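Local coordinates for protein putrescine aminotransferase (Halomonas elongata DSM 2581, PDB 6GWI) that probably transfers amino groups from amines such as putrescine to keto acceptors, using pyridoxal-5'-phosphate as cofactor in a class-III aminotransferase dimer, at residues B[124-129]-B[314-319]. Residues are numbered along the deposited sequence; the frame is centred on the assembly and turned at random.
Sequences VLRMVR and FFHGFT. With PLP (pyridoxal-5'-phosphate), chain C.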
# COMPACT_ATOMS: atom_id res chain seq x y z
N VAL B 124 -8.31 0.94 8.78
CA VAL B 124 -9.64 0.76 9.36
C VAL B 124 -9.60 -0.29 10.46
O VAL B 124 -10.13 -0.09 11.55
CB VAL B 124 -10.65 0.39 8.26
CG1 VAL B 124 -11.91 -0.23 8.86
CG2 VAL B 124 -11.00 1.61 7.42
N LEU B 125 -9.01 -1.45 10.16
CA LEU B 125 -9.06 -2.56 11.10
C LEU B 125 -8.34 -2.22 12.40
O LEU B 125 -8.85 -2.49 13.49
CB LEU B 125 -8.46 -3.82 10.46
CG LEU B 125 -8.53 -5.12 11.26
CD1 LEU B 125 -9.93 -5.37 11.81
CD2 LEU B 125 -8.11 -6.29 10.38
N ARG B 126 -7.15 -1.61 12.31
CA ARG B 126 -6.42 -1.25 13.52
C ARG B 126 -7.13 -0.13 14.26
O ARG B 126 -7.16 -0.12 15.50
CB ARG B 126 -4.99 -0.86 13.19
CG ARG B 126 -4.13 -2.01 12.68
CD ARG B 126 -2.67 -1.61 12.57
NE ARG B 126 -2.02 -1.51 13.88
CZ ARG B 126 -0.84 -0.91 14.09
NH1 ARG B 126 -0.19 -0.34 13.08
NH2 ARG B 126 -0.32 -0.87 15.31
N MET B 127 -7.70 0.83 13.53
CA MET B 127 -8.43 1.92 14.18
C MET B 127 -9.65 1.39 14.92
O MET B 127 -9.92 1.80 16.05
CB MET B 127 -8.86 2.96 13.15
CG MET B 127 -7.79 3.97 12.79
SD MET B 127 -8.46 5.20 11.65
CE MET B 127 -7.07 6.31 11.52
N VAL B 128 -10.39 0.47 14.30
CA VAL B 128 -11.61 -0.05 14.91
C VAL B 128 -11.28 -0.76 16.22
O VAL B 128 -11.92 -0.53 17.25
CB VAL B 128 -12.33 -0.99 13.93
CG1 VAL B 128 -13.37 -1.84 14.65
CG2 VAL B 128 -13.00 -0.18 12.83
N ARG B 129 -10.26 -1.61 16.21
CA ARG B 129 -9.94 -2.42 17.38
C ARG B 129 -9.22 -1.61 18.44
O ARG B 129 -9.44 -1.82 19.63
CB ARG B 129 -9.14 -3.65 16.94
CG ARG B 129 -10.04 -4.71 16.29
CD ARG B 129 -9.32 -5.84 15.53
NE ARG B 129 -10.27 -6.90 15.16
CZ ARG B 129 -9.96 -8.04 14.56
NH1 ARG B 129 -8.70 -8.32 14.24
NH2 ARG B 129 -10.91 -8.92 14.28
N PHE B 314 -0.61 6.87 17.85
CA PHE B 314 -1.10 5.74 17.07
C PHE B 314 0.08 5.20 16.27
O PHE B 314 0.52 5.83 15.30
CB PHE B 314 -2.26 6.19 16.17
CG PHE B 314 -2.97 5.08 15.45
CD1 PHE B 314 -3.19 3.85 16.05
CD2 PHE B 314 -3.44 5.27 14.16
CE1 PHE B 314 -3.85 2.83 15.38
CE2 PHE B 314 -4.09 4.27 13.48
CZ PHE B 314 -4.30 3.05 14.09
N PHE B 315 0.59 4.03 16.67
CA PHE B 315 1.81 3.47 16.08
C PHE B 315 1.45 2.79 14.76
O PHE B 315 1.45 1.56 14.62
CB PHE B 315 2.49 2.51 17.04
CG PHE B 315 3.11 3.18 18.23
CD1 PHE B 315 4.41 3.65 18.17
CD2 PHE B 315 2.40 3.33 19.40
CE1 PHE B 315 4.99 4.27 19.27
CE2 PHE B 315 2.96 3.95 20.50
CZ PHE B 315 4.26 4.42 20.43
N HIS B 316 1.18 3.62 13.76
CA HIS B 316 0.62 3.17 12.50
C HIS B 316 0.93 4.20 11.43
O HIS B 316 0.92 5.40 11.70
CB HIS B 316 -0.90 2.97 12.61
CG HIS B 316 -1.52 2.49 11.34
ND1 HIS B 316 -1.46 1.18 10.93
CD2 HIS B 316 -2.20 3.16 10.38
CE1 HIS B 316 -2.08 1.05 9.77
NE2 HIS B 316 -2.54 2.23 9.41
N GLY B 317 1.21 3.72 10.23
CA GLY B 317 1.35 4.61 9.09
C GLY B 317 2.37 4.08 8.10
O GLY B 317 3.07 3.10 8.34
N PHE B 318 2.44 4.77 6.96
CA PHE B 318 3.24 4.32 5.83
C PHE B 318 4.16 5.43 5.34
O PHE B 318 3.79 6.61 5.33
CB PHE B 318 2.32 3.84 4.70
CG PHE B 318 1.29 2.85 5.16
CD1 PHE B 318 1.59 1.50 5.23
CD2 PHE B 318 0.03 3.27 5.57
CE1 PHE B 318 0.64 0.58 5.67
CE2 PHE B 318 -0.91 2.36 6.01
CZ PHE B 318 -0.61 1.02 6.06
N THR B 319 5.36 5.03 4.91
CA THR B 319 6.36 5.95 4.37
C THR B 319 5.73 6.94 3.40
O THR B 319 6.02 8.14 3.46
CB THR B 319 7.47 5.14 3.68
OG1 THR B 319 8.14 4.32 4.64
CG2 THR B 319 8.47 6.06 3.03
N1 PLP C . 10.26 -2.96 5.87
C2 PLP C . 11.28 -2.15 6.33
C2A PLP C . 12.60 -2.78 6.67
C3 PLP C . 11.08 -0.78 6.45
O3 PLP C . 12.10 0.01 6.91
C4 PLP C . 9.84 -0.21 6.12
C4A PLP C . 9.78 1.25 5.75
C5 PLP C . 8.82 -1.05 5.66
C6 PLP C . 9.04 -2.42 5.54
C5A PLP C . 7.47 -0.49 5.30
O4P PLP C . 7.48 0.22 4.08
P PLP C . 6.28 1.25 3.78
O1P PLP C . 6.35 2.36 4.81
O2P PLP C . 4.96 0.52 3.89
O3P PLP C . 6.47 1.83 2.40
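R126 reaches from its helix to segment 314-319 and ends in hydrogen bonds to F315 and H316. R126 CB lies at the edge of the F314 ring, 4.1 Å from F314 CZ. R126 CD passes H316 ND1 at 3.5 Å. The chain bends at chi3 (74°), and this turns the guanidinium toward the loop backbone. NE is hydrogen-bonded outside the two segments. NH1 donates to two acceptors. R126 NH1 bonds F315 O at 2.9 Å, bent to 136° at the hydrogen, with the oxygen tilted out of the guanidinium plane. A similarly bent bond of 2.9 Å joins R126 NH1 to H316 ND1. NH1 lies in the imidazole plane, although the two flat groups are turned 71° apart. NH2 adds a weak bond to F315 O and a further one to Q169 O of the second subunit. H316 NE2 is hydrogen-bonded to T123 OG1, so both ring nitrogens are engaged and the ring's rotation is fixed. An alanine at R126 would probably leave F315 O, H316 ND1 and Q169 O of the second subunit without this donor. M127 CG packs on F314 CE2 at 3.8 Å, the side chains crossing at about a right angle. Further along, T319 N and OG1 bond PLP O1P; G117 and S118 of the second subunit also hold this PLP, a site shared between subunits as in class-III aminotransferases. The contact joins helix 117-134, where V128 packs on strands 142-146, 217-222 and 280-283, to the loop after strand 313-314, where F314 pairs antiparallel with a strand of the second subunit.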